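Local coordinates for protein adenosylmethionine-8-amino-7-oxononanoate aminotransferase (Methanocaldococcus jannaschii, PDB 6ZHK) that probably transfers the amino group of S-adenosylmethionine to 8-amino-7-oxononanoate in biotin synthesis, as a class-III aminotransferase dependent on pyridoxal phosphate, at residues A133-V138 and K331-G336; S219-H224 and N261-I266; L353-F356 and N360-E363; E421-L424 and Y429-P432. One frame throughout, in Å; residues are numbered along the deposited sequence.

Interaction 1: A133-V138 and K331-G336; sequences AYQYYV and KQLYHG
Two waters bridge the amide of Q135 to the backbone of Q332 and Y334, and no direct hydrogen bond joins the two segments. The setting is the large domain of a fold-type I, pyridoxal-phosphate-dependent transferase, where helix 122-140 faces the irregular chain that leads to helix 343-358. Q135 extends toward this loop because CG stands anti to the backbone N (chi1 -178°) and the chain runs extended beyond it. Each end of the amide then uses its own water. OE1 of Q135 is hydrogen-bonded to water 1 at 2.8 Å, and that water accepts N-H of Y334 at 2.9 Å. NE2 of Q135 donates to water 2 at 3.0 Å, which in turn donates to O of Q332 at 2.7 Å. Bonds at both ends should limit the amide's rotation. Y334 is the centre of an inverse gamma turn, and its hydroxyl bonds to Y411 of the second subunit, whose F175 packs on Q135. Segment 331-336 ends at G336, predicted to bind substrate. The closest direct approach brings the methyl CD1 of L333 to 3.7 Å from OE1 of Q135.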
loop_
_atom_site.group_PDB
_atom_site.type_symbol
_atom_site.label_atom_id
_atom_site.label_comp_id
_atom_site.label_asym_id
_atom_site.label_seq_id
_atom_site.Cartn_x
_atom_site.Cartn_y
_atom_site.Cartn_z
ATOM N N ALA A 133 18.002 -0.718 -2.235
ATOM C CA ALA A 133 19.109 -0.575 -3.177
ATOM C C ALA A 133 19.906 0.672 -2.779
ATOM O O ALA A 133 21.098 0.604 -2.597
ATOM C CB ALA A 133 18.627 -0.494 -4.617
ATOM N N TYR A 134 19.171 1.753 -2.455
ATOM C CA TYR A 134 19.800 3.020 -2.113
ATOM C C TYR A 134 20.622 2.828 -0.839
ATOM O O TYR A 134 21.813 3.244 -0.756
ATOM C CB TYR A 134 18.762 4.140 -1.939
ATOM C CG TYR A 134 19.456 5.450 -1.567
ATOM C CD1 TYR A 134 20.057 6.225 -2.559
ATOM C CD2 TYR A 134 19.585 5.863 -0.237
ATOM C CE1 TYR A 134 20.740 7.405 -2.240
ATOM C CE2 TYR A 134 20.295 7.001 0.085
ATOM C CZ TYR A 134 20.851 7.777 -0.911
ATOM O OH TYR A 134 21.561 8.915 -0.590
ATOM N N GLN A 135 19.962 2.258 0.175
ATOM C CA GLN A 135 20.615 2.174 1.479
ATOM C C GLN A 135 21.694 1.103 1.492
ATOM O O GLN A 135 22.710 1.271 2.177
ATOM C CB GLN A 135 19.605 2.065 2.618
ATOM C CG GLN A 135 20.315 2.037 3.974
ATOM C CD GLN A 135 19.320 2.215 5.079
ATOM O OE1 GLN A 135 18.118 1.995 4.902
ATOM N NE2 GLN A 135 19.849 2.446 6.272
ATOM N N TYR A 136 21.538 0.066 0.659
ATOM C CA TYR A 136 22.619 -0.906 0.521
ATOM C C TYR A 136 23.946 -0.182 0.250
ATOM O O TYR A 136 24.975 -0.461 0.890
ATOM C CB TYR A 136 22.324 -1.854 -0.629
ATOM C CG TYR A 136 23.463 -2.745 -1.075
ATOM C CD1 TYR A 136 23.824 -3.901 -0.365
ATOM C CD2 TYR A 136 24.181 -2.430 -2.214
ATOM C CE1 TYR A 136 24.840 -4.760 -0.835
ATOM C CE2 TYR A 136 25.204 -3.270 -2.674
ATOM C CZ TYR A 136 25.558 -4.396 -1.957
ATOM O OH TYR A 136 26.540 -5.234 -2.458
ATOM N N TYR A 137 23.958 0.703 -0.752
ATOM C CA TYR A 137 25.221 1.306 -1.156
ATOM C C TYR A 137 25.707 2.289 -0.100
ATOM O O TYR A 137 26.902 2.389 0.133
ATOM C CB TYR A 137 25.117 2.015 -2.511
ATOM C CG TYR A 137 25.001 1.048 -3.669
ATOM C CD1 TYR A 137 26.087 0.261 -4.043
ATOM C CD2 TYR A 137 23.796 0.886 -4.363
ATOM C CE1 TYR A 137 26.012 -0.624 -5.119
ATOM C CE2 TYR A 137 23.725 0.009 -5.439
ATOM C CZ TYR A 137 24.817 -0.744 -5.818
ATOM O OH TYR A 137 24.691 -1.616 -6.870
ATOM N N VAL A 138 24.786 2.996 0.577
ATOM C CA VAL A 138 25.266 3.845 1.645
ATOM C C VAL A 138 25.990 2.996 2.695
ATOM O O VAL A 138 27.053 3.386 3.227
ATOM C CB VAL A 138 24.071 4.554 2.299
ATOM C CG1 VAL A 138 24.484 5.183 3.610
ATOM C CG2 VAL A 138 23.442 5.561 1.346
ATOM N N LYS A 331 21.492 0.463 11.538
ATOM C CA LYS A 331 21.658 0.018 10.164
ATOM C C LYS A 331 20.413 -0.703 9.608
ATOM O O LYS A 331 20.422 -1.079 8.450
ATOM C CB LYS A 331 22.789 -1.001 10.068
ATOM C CG LYS A 331 24.143 -0.381 10.372
ATOM C CD LYS A 331 25.219 -1.410 10.491
ATOM C CE LYS A 331 25.525 -2.027 9.151
ATOM N NZ LYS A 331 26.446 -3.183 9.289
ATOM N N GLN A 332 19.420 -0.951 10.446
ATOM C CA GLN A 332 18.234 -1.712 10.031
ATOM C C GLN A 332 17.428 -0.876 9.042
ATOM O O GLN A 332 17.555 0.355 9.014
ATOM C CB GLN A 332 17.373 -2.149 11.220
ATOM C CG GLN A 332 16.684 -1.015 12.040
ATOM C CD GLN A 332 17.536 -0.653 13.243
ATOM O OE1 GLN A 332 18.724 -0.344 13.116
ATOM N NE2 GLN A 332 16.928 -0.677 14.428
ATOM N N LEU A 333 16.619 -1.580 8.232
ATOM C CA LEU A 333 15.781 -0.892 7.251
ATOM C C LEU A 333 14.543 -0.415 8.012
ATOM O O LEU A 333 13.710 -1.226 8.483
ATOM C CB LEU A 333 15.389 -1.918 6.207
ATOM C CG LEU A 333 14.473 -1.326 5.114
ATOM C CD1 LEU A 333 15.188 -0.244 4.361
ATOM C CD2 LEU A 333 14.070 -2.411 4.102
ATOM N N TYR A 334 14.469 0.893 8.222
ATOM C CA TYR A 334 13.368 1.411 9.009
ATOM C C TYR A 334 12.144 1.580 8.084
ATOM O O TYR A 334 11.715 2.686 7.775
ATOM C CB TYR A 334 13.767 2.762 9.613
ATOM C CG TYR A 334 14.746 2.714 10.767
ATOM C CD1 TYR A 334 14.392 2.229 12.029
ATOM C CD2 TYR A 334 16.033 3.192 10.607
ATOM C CE1 TYR A 334 15.307 2.158 13.080
ATOM C CE2 TYR A 334 16.967 3.100 11.637
ATOM C CZ TYR A 334 16.596 2.620 12.882
ATOM O OH TYR A 334 17.506 2.628 13.914
ATOM N N HIS A 335 11.522 0.454 7.712
ATOM C CA HIS A 335 10.401 0.478 6.777
ATOM C C HIS A 335 9.473 -0.637 7.248
ATOM O O HIS A 335 9.913 -1.672 7.746
ATOM C CB HIS A 335 10.882 0.118 5.355
ATOM C CG HIS A 335 9.848 0.411 4.339
ATOM N ND1 HIS A 335 9.905 1.528 3.557
ATOM C CD2 HIS A 335 8.697 -0.225 4.015
ATOM C CE1 HIS A 335 8.856 1.549 2.751
ATOM N NE2 HIS A 335 8.127 0.496 3.025
ATOM N N GLY A 336 8.183 -0.426 7.084
ATOM C CA GLY A 336 7.240 -1.513 7.308
ATOM C C GLY A 336 5.928 -0.946 7.784
ATOM O O GLY A 336 5.895 -0.435 8.890
HETATM O O HOH W 1 16.251 2.753 6.866
HETATM O O HOH W 2 19.048 2.590 9.160
#

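Interaction 2: S219-H224 and N261-I266; sequences SLIEKH and NDVIFI
N261 leans on helix 211-224 with its whole side chain, and each atom from CB outward has a partner there. CB comes first, pointing at the helix and lying 4.1 Å from the methyl CG2 of I221. The next step, with CG anti to the carbonyl carbon (chi1 -67°), swings the amide across toward E222. The amide carbon CG of N261 sits 4.2 Å from CG2 of I221 and equally far from the methylene CG of E222. Beyond it, the flat amide end rests against CA and CG of E222, which offer it aliphatic surface; its plane is turned 66° from that of the E222 carboxylate. The chain arrives here from helix 250-261, the helix of a beta-alpha-beta crossover between the parallel neighbouring strands 228-234 and 265-268 of the central sheet. Immediately after N261, D262 takes a positive phi of 62° in a Schellman motif that turns the chain toward strand 265-268, and its carboxylate forms salt bridges with R140 and R145. Truncating N261 to an alanine would keep CB beside I221 but remove the amide, which would probably leave CA and CG of E222 without their cover on this side. Deeper in, V263 points toward the helix too, and its CG2 approaches CG2 of I221 at a looser 4.4 Å. I221 also packs on V231 of strand 228-234 and on V254 of helix 250-261.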
loop_
_atom_site.group_PDB
_atom_site.type_symbol
_atom_site.label_atom_id
_atom_site.label_comp_id
_atom_site.label_asym_id
_atom_site.label_seq_id
_atom_site.Cartn_x
_atom_site.Cartn_y
_atom_site.Cartn_z
ATOM N N SER A 219 25.279 1.039 -22.620
ATOM C CA SER A 219 26.123 2.226 -22.643
ATOM C C SER A 219 25.741 3.157 -21.493
ATOM O O SER A 219 26.629 3.759 -20.895
ATOM C CB SER A 219 26.007 2.972 -23.984
ATOM O OG SER A 219 26.569 2.139 -25.000
ATOM N N LEU A 220 24.452 3.340 -21.253
ATOM C CA LEU A 220 24.041 4.204 -20.145
ATOM C C LEU A 220 24.477 3.600 -18.804
ATOM O O LEU A 220 24.952 4.330 -17.950
ATOM C CB LEU A 220 22.535 4.320 -20.233
ATOM C CG LEU A 220 21.848 5.567 -19.709
ATOM C CD1 LEU A 220 22.156 6.767 -20.600
ATOM C CD2 LEU A 220 20.357 5.296 -19.733
ATOM N N ILE A 221 24.327 2.267 -18.609
ATOM C CA ILE A 221 24.803 1.608 -17.401
ATOM C C ILE A 221 26.309 1.817 -17.227
ATOM O O ILE A 221 26.787 2.168 -16.143
ATOM C CB ILE A 221 24.376 0.112 -17.364
ATOM C CG1 ILE A 221 22.849 0.030 -17.299
ATOM C CG2 ILE A 221 25.073 -0.620 -16.198
ATOM C CD1 ILE A 221 22.271 -1.372 -17.590
ATOM N N GLU A 222 27.066 1.619 -18.313
ATOM C CA GLU A 222 28.505 1.793 -18.237
ATOM C C GLU A 222 28.851 3.247 -17.900
ATOM O O GLU A 222 29.748 3.495 -17.107
ATOM C CB GLU A 222 29.143 1.403 -19.573
ATOM C CG GLU A 222 29.021 -0.077 -19.862
ATOM C CD GLU A 222 29.416 -0.485 -21.265
ATOM O OE1 GLU A 222 29.309 0.371 -22.189
ATOM O OE2 GLU A 222 29.801 -1.657 -21.428
ATOM N N LYS A 223 28.169 4.185 -18.501
ATOM C CA LYS A 223 28.464 5.591 -18.287
ATOM C C LYS A 223 28.107 6.044 -16.868
ATOM O O LYS A 223 28.910 6.746 -16.275
ATOM C CB LYS A 223 27.711 6.490 -19.277
ATOM C CG LYS A 223 28.011 7.982 -19.158
ATOM C CD LYS A 223 27.190 8.727 -20.177
ATOM C CE LYS A 223 27.596 10.163 -20.451
ATOM N NZ LYS A 223 26.769 10.672 -21.572
ATOM N N HIS A 224 26.976 5.589 -16.303
ATOM C CA HIS A 224 26.491 6.197 -15.063
ATOM C C HIS A 224 26.601 5.267 -13.849
ATOM O O HIS A 224 26.133 5.631 -12.783
ATOM C CB HIS A 224 25.050 6.654 -15.248
ATOM C CG HIS A 224 24.950 7.718 -16.294
ATOM N ND1 HIS A 224 25.520 8.977 -16.092
ATOM C CD2 HIS A 224 24.354 7.734 -17.505
ATOM C CE1 HIS A 224 25.282 9.728 -17.150
ATOM N NE2 HIS A 224 24.548 8.997 -18.034
ATOM N N ASN A 261 29.047 -4.168 -14.001
ATOM C CA ASN A 261 29.296 -2.786 -13.619
ATOM C C ASN A 261 28.878 -2.503 -12.185
ATOM O O ASN A 261 28.834 -1.330 -11.802
ATOM C CB ASN A 261 28.591 -1.781 -14.552
ATOM C CG ASN A 261 29.124 -1.751 -15.973
ATOM O OD1 ASN A 261 28.609 -2.409 -16.903
ATOM N ND2 ASN A 261 30.123 -0.924 -16.188
ATOM N N ASP A 262 28.622 -3.545 -11.379
ATOM C CA ASP A 262 28.417 -3.374 -9.957
ATOM C C ASP A 262 27.200 -2.500 -9.702
ATOM O O ASP A 262 27.264 -1.642 -8.831
ATOM C CB ASP A 262 29.648 -2.777 -9.247
ATOM C CG ASP A 262 29.548 -2.780 -7.722
ATOM O OD1 ASP A 262 28.954 -3.737 -7.137
ATOM O OD2 ASP A 262 30.033 -1.784 -7.123
ATOM N N VAL A 263 26.117 -2.719 -10.465
ATOM C CA VAL A 263 24.852 -2.042 -10.195
ATOM C C VAL A 263 23.762 -3.059 -9.807
ATOM O O VAL A 263 23.621 -4.078 -10.444
ATOM C CB VAL A 263 24.401 -1.190 -11.395
ATOM C CG1 VAL A 263 23.004 -0.533 -11.184
ATOM C CG2 VAL A 263 25.475 -0.184 -11.823
ATOM N N ILE A 264 22.928 -2.756 -8.797
ATOM C CA ILE A 264 21.759 -3.580 -8.434
ATOM C C ILE A 264 20.728 -3.558 -9.573
ATOM O O ILE A 264 20.404 -2.500 -10.145
ATOM C CB ILE A 264 21.119 -3.097 -7.107
ATOM C CG1 ILE A 264 21.874 -3.669 -5.904
ATOM C CG2 ILE A 264 19.648 -3.532 -7.033
ATOM C CD1 ILE A 264 21.485 -2.964 -4.594
ATOM N N PHE A 265 20.196 -4.763 -9.888
ATOM C CA PHE A 265 19.161 -4.866 -10.904
ATOM C C PHE A 265 17.868 -5.283 -10.209
ATOM O O PHE A 265 17.830 -6.317 -9.529
ATOM C CB PHE A 265 19.538 -5.900 -11.987
ATOM C CG PHE A 265 18.496 -6.079 -13.077
ATOM C CD1 PHE A 265 17.746 -4.998 -13.542
ATOM C CD2 PHE A 265 18.264 -7.320 -13.654
ATOM C CE1 PHE A 265 16.793 -5.155 -14.542
ATOM C CE2 PHE A 265 17.291 -7.492 -14.647
ATOM C CZ PHE A 265 16.568 -6.404 -15.093
ATOM N N ILE A 266 16.810 -4.433 -10.335
ATOM C CA ILE A 266 15.522 -4.713 -9.751
ATOM C C ILE A 266 14.589 -5.140 -10.857
ATOM O O ILE A 266 14.454 -4.412 -11.822
ATOM C CB ILE A 266 14.986 -3.421 -9.086
ATOM C CG1 ILE A 266 16.003 -2.919 -8.047
ATOM C CG2 ILE A 266 13.596 -3.737 -8.534
ATOM C CD1 ILE A 266 15.439 -1.662 -7.270
#

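Interaction 3: L353-F356 and N360-E363; sequences LEIF and NVIE
F356 and V361 make the dense part of this contact, a tight helix-to-helix connection in which the end of helix 343-358 turns into helix 361-364; N360 lies at the exposed rim. On the dense side, V361 points CB at the phenyl ring and approaches its CD1 obliquely at 3.7 Å. With CG1 of V361 anti to its backbone N (chi1 174°), that methyl lies alongside CE1 of F356, while CG2 turns back to CG2 of I355 at 4.2 Å. I362 comes in near the ring plane, its CD1 3.8 Å from CE1 of F356. F67 meets the same ring edge-to-face, and L66, M280 and L443 also pack on F356. A leucine in place of F356 would probably leave CG1 of V361 and CD1 of I362 without the ring they pack on and open a gap beside F67. On the solvent side N360, with positive phi, occupies the N-cap position without a capping bond; its ND2 instead donates to OE2 of E363, within its own segment, at 2.6 Å, in the amide plane and on the anti lone pair. Backbone polarity joins the two segments. V361 N-H meets a lone pair of F356 O at 3.2 Å, nearly straight (167°), and water 3 links that oxygen to N of I362. The N-H groups of V361 and I362 thus share the carbonyl oxygen of F356, one directly and one through water 3.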
loop_
_atom_site.group_PDB
_atom_site.type_symbol
_atom_site.label_atom_id
_atom_site.label_comp_id
_atom_site.label_asym_id
_atom_site.label_seq_id
_atom_site.Cartn_x
_atom_site.Cartn_y
_atom_site.Cartn_z
ATOM N N LEU A 353 -0.467 -20.712 -4.125
ATOM C CA LEU A 353 0.710 -21.468 -4.541
ATOM C C LEU A 353 0.388 -22.953 -4.548
ATOM O O LEU A 353 0.940 -23.714 -5.356
ATOM C CB LEU A 353 1.887 -21.217 -3.606
ATOM C CG LEU A 353 2.515 -19.836 -3.768
ATOM C CD1 LEU A 353 3.513 -19.543 -2.648
ATOM C CD2 LEU A 353 3.153 -19.733 -5.130
ATOM N N GLU A 354 -0.438 -23.355 -3.600
ATOM C CA GLU A 354 -0.839 -24.762 -3.519
ATOM C C GLU A 354 -1.578 -25.216 -4.776
ATOM O O GLU A 354 -1.318 -26.321 -5.265
ATOM C CB GLU A 354 -1.674 -25.017 -2.258
ATOM C CG GLU A 354 -0.865 -25.469 -1.062
ATOM C CD GLU A 354 -1.502 -25.187 0.296
ATOM O OE1 GLU A 354 -2.743 -24.966 0.352
ATOM O OE2 GLU A 354 -0.744 -25.153 1.306
ATOM N N ILE A 355 -2.459 -24.351 -5.320
ATOM C CA ILE A 355 -3.113 -24.624 -6.589
ATOM C C ILE A 355 -2.050 -24.800 -7.689
ATOM O O ILE A 355 -2.110 -25.794 -8.434
ATOM C CB ILE A 355 -4.179 -23.582 -6.960
ATOM C CG1 ILE A 355 -5.372 -23.645 -6.017
ATOM C CG2 ILE A 355 -4.601 -23.751 -8.427
ATOM C CD1 ILE A 355 -6.213 -22.407 -6.019
ATOM N N PHE A 356 -1.024 -23.923 -7.719
ATOM C CA PHE A 356 -0.002 -24.016 -8.755
ATOM C C PHE A 356 0.618 -25.403 -8.822
ATOM O O PHE A 356 0.788 -25.948 -9.925
ATOM C CB PHE A 356 1.113 -22.951 -8.663
ATOM C CG PHE A 356 0.734 -21.672 -9.389
ATOM C CD1 PHE A 356 1.007 -21.530 -10.730
ATOM C CD2 PHE A 356 0.032 -20.652 -8.756
ATOM C CE1 PHE A 356 0.673 -20.383 -11.419
ATOM C CE2 PHE A 356 -0.322 -19.506 -9.449
ATOM C CZ PHE A 356 -0.021 -19.372 -10.789
ATOM N N ASN A 360 -0.642 -28.444 -11.477
ATOM C CA ASN A 360 0.303 -28.371 -12.574
ATOM C C ASN A 360 -0.073 -27.234 -13.552
ATOM O O ASN A 360 -0.094 -27.385 -14.783
ATOM C CB ASN A 360 0.488 -29.775 -13.159
ATOM C CG ASN A 360 1.793 -30.012 -13.898
ATOM O OD1 ASN A 360 2.812 -29.349 -13.666
ATOM N ND2 ASN A 360 1.781 -30.975 -14.804
ATOM N N VAL A 361 -0.293 -26.038 -12.977
ATOM C CA VAL A 361 -0.818 -24.924 -13.731
ATOM C C VAL A 361 0.061 -24.528 -14.919
ATOM O O VAL A 361 -0.460 -24.272 -16.019
ATOM C CB VAL A 361 -1.113 -23.733 -12.788
ATOM C CG1 VAL A 361 -1.515 -22.530 -13.610
ATOM C CG2 VAL A 361 -2.231 -24.140 -11.821
ATOM N N ILE A 362 1.377 -24.386 -14.696
ATOM C CA ILE A 362 2.225 -23.828 -15.745
ATOM C C ILE A 362 2.269 -24.790 -16.936
ATOM O O ILE A 362 2.182 -24.329 -18.074
ATOM C CB ILE A 362 3.633 -23.456 -15.220
ATOM C CG1 ILE A 362 3.535 -22.427 -14.084
ATOM C CG2 ILE A 362 4.623 -23.032 -16.334
ATOM C CD1 ILE A 362 2.853 -21.186 -14.478
ATOM N N GLU A 363 2.314 -26.107 -16.696
ATOM C CA GLU A 363 2.265 -27.022 -17.839
ATOM C C GLU A 363 0.894 -26.977 -18.514
ATOM O O GLU A 363 0.821 -26.948 -19.751
ATOM C CB GLU A 363 2.671 -28.451 -17.478
ATOM C CG GLU A 363 4.061 -28.530 -16.870
ATOM C CD GLU A 363 4.655 -29.934 -16.799
ATOM O OE1 GLU A 363 5.804 -30.095 -17.270
ATOM O OE2 GLU A 363 3.991 -30.855 -16.234
HETATM O O HOH W 3 2.714 -24.928 -11.943
#

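Interaction 4: E421-L424 and Y429-P432; sequences EKLL and YMRP
L424 and Y429 bring the two backbones to 5.6 Å between their CA atoms as the chain leaves helix 415-425 and returns in extended form. Segment 421-424 is helical, whereas Y429, M430 and R431 all hold strand-like angles (phi/psi -135°/130° at M430), and no hydrogen bond spans the pair. Side chains therefore make the contact. L423 points toward the returning chain and sets its methyl CD1 3.7 Å from CB of M430. M430 then bends at chi2 and chi3, folding its tail back, so that CE too lies 4.1 Å from CD1 of L423. One leucine methyl is thus embraced by both ends of the methionine chain. Nearer the turn, CD1 of L424 reaches CA of Y429 at 4.2 Å, touching main chain and not the ring. L423 also packs on L457 and A460 of helix 447-463. The segment belongs to the smaller domain of this fold-type I enzyme. NH2 of R431, a residue predicted to bind substrate, donates a hydrogen bond to O of Y25. Across the pair itself only apolar groups meet, so the contact rests on burial of apolar surface and on shape, while backbone hydrogen bonds of Y429 with L56 and A58 supply directional bonds to the returning chain.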
loop_
_atom_site.group_PDB
_atom_site.type_symbol
_atom_site.label_atom_id
_atom_site.label_comp_id
_atom_site.label_asym_id
_atom_site.label_seq_id
_atom_site.Cartn_x
_atom_site.Cartn_y
_atom_site.Cartn_z
ATOM N N GLU A 421 -16.940 -0.910 -25.371
ATOM C CA GLU A 421 -18.411 -0.788 -25.315
ATOM C C GLU A 421 -19.095 -1.941 -26.054
ATOM O O GLU A 421 -20.049 -2.556 -25.548
ATOM C CB GLU A 421 -18.870 0.567 -25.844
ATOM C CG GLU A 421 -18.952 1.654 -24.786
ATOM C CD GLU A 421 -19.713 2.856 -25.334
ATOM O OE1 GLU A 421 -20.365 3.573 -24.535
ATOM O OE2 GLU A 421 -19.692 3.040 -26.582
ATOM N N LYS A 422 -18.585 -2.257 -27.256
ATOM C CA LYS A 422 -19.104 -3.361 -28.055
ATOM C C LYS A 422 -18.824 -4.700 -27.393
ATOM O O LYS A 422 -19.627 -5.613 -27.461
ATOM C CB LYS A 422 -18.548 -3.364 -29.488
ATOM C CG LYS A 422 -18.774 -2.097 -30.308
ATOM C CD LYS A 422 -20.289 -1.762 -30.490
ATOM C CE LYS A 422 -20.478 -0.437 -31.215
ATOM N NZ LYS A 422 -21.905 -0.153 -31.474
ATOM N N LEU A 423 -17.653 -4.842 -26.762
ATOM C CA LEU A 423 -17.360 -6.084 -26.069
ATOM C C LEU A 423 -18.307 -6.255 -24.888
ATOM O O LEU A 423 -18.687 -7.368 -24.576
ATOM C CB LEU A 423 -15.897 -6.070 -25.607
ATOM C CG LEU A 423 -14.855 -6.401 -26.668
ATOM C CD1 LEU A 423 -13.454 -6.249 -26.049
ATOM C CD2 LEU A 423 -15.029 -7.845 -27.163
ATOM N N LEU A 424 -18.677 -5.157 -24.215
ATOM C CA LEU A 424 -19.544 -5.292 -23.059
ATOM C C LEU A 424 -20.912 -5.828 -23.486
ATOM O O LEU A 424 -21.508 -6.659 -22.776
ATOM C CB LEU A 424 -19.654 -3.943 -22.317
ATOM C CG LEU A 424 -20.039 -4.049 -20.844
ATOM C CD1 LEU A 424 -18.960 -4.712 -19.997
ATOM C CD2 LEU A 424 -20.508 -2.724 -20.250
ATOM N N TYR A 429 -15.809 -8.058 -20.384
ATOM C CA TYR A 429 -15.304 -6.862 -19.748
ATOM C C TYR A 429 -13.842 -6.748 -20.166
ATOM O O TYR A 429 -13.036 -7.653 -19.888
ATOM C CB TYR A 429 -15.331 -6.976 -18.209
ATOM C CG TYR A 429 -14.614 -5.809 -17.557
ATOM C CD1 TYR A 429 -14.948 -4.493 -17.854
ATOM C CD2 TYR A 429 -13.615 -6.044 -16.627
ATOM C CE1 TYR A 429 -14.272 -3.408 -17.273
ATOM C CE2 TYR A 429 -12.954 -4.987 -16.012
ATOM C CZ TYR A 429 -13.281 -3.676 -16.341
ATOM O OH TYR A 429 -12.498 -2.706 -15.768
ATOM N N MET A 430 -13.511 -5.637 -20.832
ATOM C CA MET A 430 -12.155 -5.345 -21.200
ATOM C C MET A 430 -11.885 -3.878 -20.875
ATOM O O MET A 430 -12.721 -3.033 -21.214
ATOM C CB MET A 430 -12.000 -5.614 -22.707
ATOM C CG MET A 430 -10.567 -5.406 -23.246
ATOM S SD MET A 430 -10.062 -3.691 -23.572
ATOM C CE MET A 430 -11.193 -3.088 -24.838
ATOM N N ARG A 431 -10.762 -3.596 -20.167
ATOM C CA ARG A 431 -10.317 -2.218 -19.952
ATOM C C ARG A 431 -9.122 -1.922 -20.855
ATOM O O ARG A 431 -8.089 -2.572 -20.729
ATOM C CB ARG A 431 -9.900 -1.926 -18.497
ATOM C CG ARG A 431 -9.547 -0.459 -18.279
ATOM C CD ARG A 431 -9.217 -0.195 -16.817
ATOM N NE ARG A 431 -8.713 1.149 -16.570
ATOM C CZ ARG A 431 -9.481 2.207 -16.286
ATOM N NH1 ARG A 431 -10.822 2.119 -16.262
ATOM N NH2 ARG A 431 -8.882 3.353 -16.053
ATOM N N PRO A 432 -9.197 -0.900 -21.744
ATOM C CA PRO A 432 -8.083 -0.604 -22.631
ATOM C C PRO A 432 -7.142 0.405 -21.990
ATOM O O PRO A 432 -7.437 0.986 -20.938
ATOM C CB PRO A 432 -8.872 0.019 -23.794
ATOM C CG PRO A 432 -9.889 0.933 -23.066
ATOM C CD PRO A 432 -10.338 0.019 -21.922
#

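In the fold
Interactions 1 and 2 are the linked pair: interaction 2 is nested in the chain loop that interaction 1 closes, the hydroxyl OH of Y137 probably hydrogen-bonds O of D262 at 3.2 Å, and CD2 of Y136 packs on CD1 of I264. Interactions 3 and 4 follow in series, and neither touches another contact; their centres lie about 29 Å apart. The side chain of K301, predicted to carry the cofactor though bare in this structure, lies about 11 Å from that of F356 and about 12 Å from that of Y429. Interactions 1 and 4, centres about 43 Å apart, each touch the second subunit and hold a predicted substrate residue, G336 or R431.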